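Local coordinates for protein pumilio homolog 23 (Arabidopsis thaliana, PDB 5WZJ) that specifically recognises 18S rRNA through pumilio repeats packed into a curved superhelix, and may regulate translation and mRNA stability, at residues A[228-231]-A[232-236]. Numbering follows the deposited sequence.
Sequences YSSL and VLQTA. With nucleotides of chain B.
Ser230 and Gln234 sit one turn apart on helix 227-239, and their side chains meet at the RNA. The amide nitrogen NE2 of Gln234 donates to OG of Ser230 at 2.9 Å, with the hydroxyl close to the amide plane. The same NE2 gives its other N-H to N1 of A8 of chain B, 3.0 Å away. On the other branch of the amide, OE1 of Gln234 accepts from N6 of A8 at 3.0 Å, in a nearly straight bond (176°). The amide thus reads the adenine's Watson-Crick edge. CG of Gln234 is anti to its carbonyl carbon (chi1 -69°) and the chain beyond is extended, which brings the amide to the base. The Ser230 hydroxyl donates to the backbone oxygen of Ser285 and so accepts from NE2; this is likely to set which way round the amide lies. With an alanine in place of Gln234, N1 and N6 of A8 would probably lose these two bonds, and Ser230 OG its amide donor.

Leu231 wedges between the two bases: CD2 lies over the face of A8, 3.4 Å from N1, and CD1 over the face of C9 of chain B, 3.5 Å from N3. Tyr228 meets C9 as well: O2 lies at its ring edge, near the ring plane, and Tyr228 OH is 3.6 Å from the ribose C4'. Backbone bonds such as Thr235 N to Leu231 O form the helical turn that carries these side chains. This is the base-recognition helix of a pumilio repeat, here Pumilio 4, on the RNA-binding surface of the PUF superhelix.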
loop_
_atom_site.group_PDB
_atom_site.type_symbol
_atom_site.label_atom_id
_atom_site.label_comp_id
_atom_site.label_asym_id
_atom_site.label_seq_id
_atom_site.Cartn_x
_atom_site.Cartn_y
_atom_site.Cartn_z
ATOM N N TYR A 228 5.203 -18.712 0.187
ATOM C CA TYR A 228 4.111 -18.730 1.145
ATOM C C TYR A 228 4.606 -18.530 2.576
ATOM O O TYR A 228 3.958 -17.834 3.362
ATOM C CB TYR A 228 3.302 -20.017 0.953
ATOM C CG TYR A 228 2.465 -19.892 -0.309
ATOM C CD1 TYR A 228 1.477 -18.923 -0.393
ATOM C CD2 TYR A 228 2.701 -20.693 -1.434
ATOM C CE1 TYR A 228 0.712 -18.771 -1.543
ATOM C CE2 TYR A 228 1.943 -20.539 -2.607
ATOM C CZ TYR A 228 0.949 -19.573 -2.643
ATOM O OH TYR A 228 0.171 -19.391 -3.761
ATOM N N SER A 229 5.758 -19.088 2.941
ATOM C CA SER A 229 6.261 -18.790 4.284
ATOM C C SER A 229 6.752 -17.345 4.366
ATOM O O SER A 229 6.612 -16.697 5.414
ATOM C CB SER A 229 7.381 -19.770 4.678
ATOM O OG SER A 229 8.414 -19.764 3.700
ATOM N N SER A 230 7.318 -16.813 3.276
ATOM C CA SER A 230 7.730 -15.413 3.292
ATOM C C SER A 230 6.533 -14.502 3.554
ATOM O O SER A 230 6.610 -13.576 4.371
ATOM C CB SER A 230 8.415 -15.055 1.974
ATOM O OG SER A 230 8.610 -13.661 1.868
ATOM N N LEU A 231 5.401 -14.794 2.903
ATOM C CA LEU A 231 4.170 -14.036 3.111
ATOM C C LEU A 231 3.696 -14.100 4.563
ATOM O O LEU A 231 3.246 -13.089 5.118
ATOM C CB LEU A 231 3.082 -14.555 2.164
ATOM C CG LEU A 231 3.216 -14.055 0.722
ATOM C CD1 LEU A 231 2.418 -14.945 -0.240
ATOM C CD2 LEU A 231 2.729 -12.615 0.666
ATOM N N VAL A 232 3.755 -15.282 5.179
ATOM C CA VAL A 232 3.412 -15.410 6.595
ATOM C C VAL A 232 4.321 -14.523 7.441
ATOM O O VAL A 232 3.856 -13.760 8.296
ATOM C CB VAL A 232 3.499 -16.884 7.035
ATOM C CG1 VAL A 232 3.311 -16.995 8.560
ATOM C CG2 VAL A 232 2.446 -17.740 6.292
ATOM N N LEU A 233 5.631 -14.606 7.211
ATOM C CA LEU A 233 6.569 -13.841 8.028
ATOM C C LEU A 233 6.437 -12.337 7.789
ATOM O O LEU A 233 6.644 -11.548 8.718
ATOM C CB LEU A 233 8.000 -14.303 7.758
ATOM C CG LEU A 233 8.332 -15.733 8.220
ATOM C CD1 LEU A 233 9.760 -16.086 7.856
ATOM C CD2 LEU A 233 8.134 -15.878 9.698
ATOM N N GLN A 234 6.097 -11.923 6.563
ATOM C CA GLN A 234 5.825 -10.509 6.301
ATOM C C GLN A 234 4.672 -10.008 7.151
ATOM O O GLN A 234 4.768 -8.949 7.785
ATOM C CB GLN A 234 5.492 -10.287 4.828
ATOM C CG GLN A 234 6.677 -10.477 3.876
ATOM C CD GLN A 234 6.202 -10.557 2.440
ATOM O OE1 GLN A 234 5.421 -9.710 1.986
ATOM N NE2 GLN A 234 6.618 -11.599 1.733
ATOM N N THR A 235 3.560 -10.746 7.156
ATOM C CA THR A 235 2.417 -10.350 7.974
ATOM C C THR A 235 2.814 -10.250 9.446
ATOM O O THR A 235 2.528 -9.248 10.116
ATOM C CB THR A 235 1.268 -11.340 7.763
ATOM O OG1 THR A 235 0.824 -11.238 6.409
ATOM C CG2 THR A 235 0.098 -11.054 8.695
ATOM N N ALA A 236 3.534 -11.250 9.952
ATOM C CA ALA A 236 3.948 -11.201 11.354
ATOM C C ALA A 236 4.787 -9.956 11.644
ATOM O O ALA A 236 4.576 -9.278 12.657
ATOM C CB ALA A 236 4.721 -12.468 11.725
ATOM P P A B 8 5.538 -10.977 -11.009
ATOM O OP1 A B 8 5.364 -12.262 -11.728
ATOM O OP2 A B 8 4.684 -9.821 -11.342
ATOM O "O5'" A B 8 5.365 -11.206 -9.450
ATOM C "C5'" A B 8 4.089 -11.396 -8.886
ATOM C "C4'" A B 8 4.086 -12.676 -8.108
ATOM O "O4'" A B 8 4.934 -12.534 -6.937
ATOM C "C3'" A B 8 2.734 -13.121 -7.576
ATOM O "O3'" A B 8 2.036 -13.883 -8.558
ATOM C "C2'" A B 8 3.116 -13.947 -6.367
ATOM O "O2'" A B 8 3.537 -15.223 -6.833
ATOM C "C1'" A B 8 4.349 -13.189 -5.845
ATOM N N9 A B 8 4.067 -12.160 -4.814
ATOM C C8 A B 8 3.292 -11.017 -4.870
ATOM N N7 A B 8 3.306 -10.310 -3.754
ATOM C C5 A B 8 4.162 -11.006 -2.916
ATOM C C6 A B 8 4.624 -10.789 -1.600
ATOM N N6 A B 8 4.279 -9.768 -0.808
ATOM N N1 A B 8 5.483 -11.703 -1.088
ATOM C C2 A B 8 5.865 -12.753 -1.828
ATOM N N3 A B 8 5.497 -13.061 -3.066
ATOM C C4 A B 8 4.648 -12.132 -3.564
ATOM P P C B 9 0.425 -13.851 -8.670
ATOM O OP1 C B 9 0.055 -14.579 -9.910
ATOM O OP2 C B 9 -0.084 -12.472 -8.449
ATOM O "O5'" C B 9 -0.066 -14.692 -7.400
ATOM C "C5'" C B 9 0.262 -16.067 -7.220
ATOM C "C4'" C B 9 -0.359 -16.580 -5.942
ATOM O "O4'" C B 9 0.234 -15.909 -4.813
ATOM C "C3'" C B 9 -1.868 -16.356 -5.821
ATOM O "O3'" C B 9 -2.540 -17.553 -6.167
ATOM C "C2'" C B 9 -2.112 -15.957 -4.355
ATOM O "O2'" C B 9 -2.780 -16.991 -3.639
ATOM C "C1'" C B 9 -0.698 -15.765 -3.781
ATOM N N1 C B 9 -0.502 -14.454 -3.130
ATOM C C2 C B 9 -0.726 -14.428 -1.761
ATOM O O2 C B 9 -1.062 -15.503 -1.224
ATOM N N3 C B 9 -0.564 -13.261 -1.084
ATOM C C4 C B 9 -0.208 -12.157 -1.739
ATOM N N4 C B 9 -0.066 -11.025 -1.044
ATOM C C5 C B 9 0.028 -12.166 -3.154
ATOM C C6 C B 9 -0.130 -13.326 -3.811
#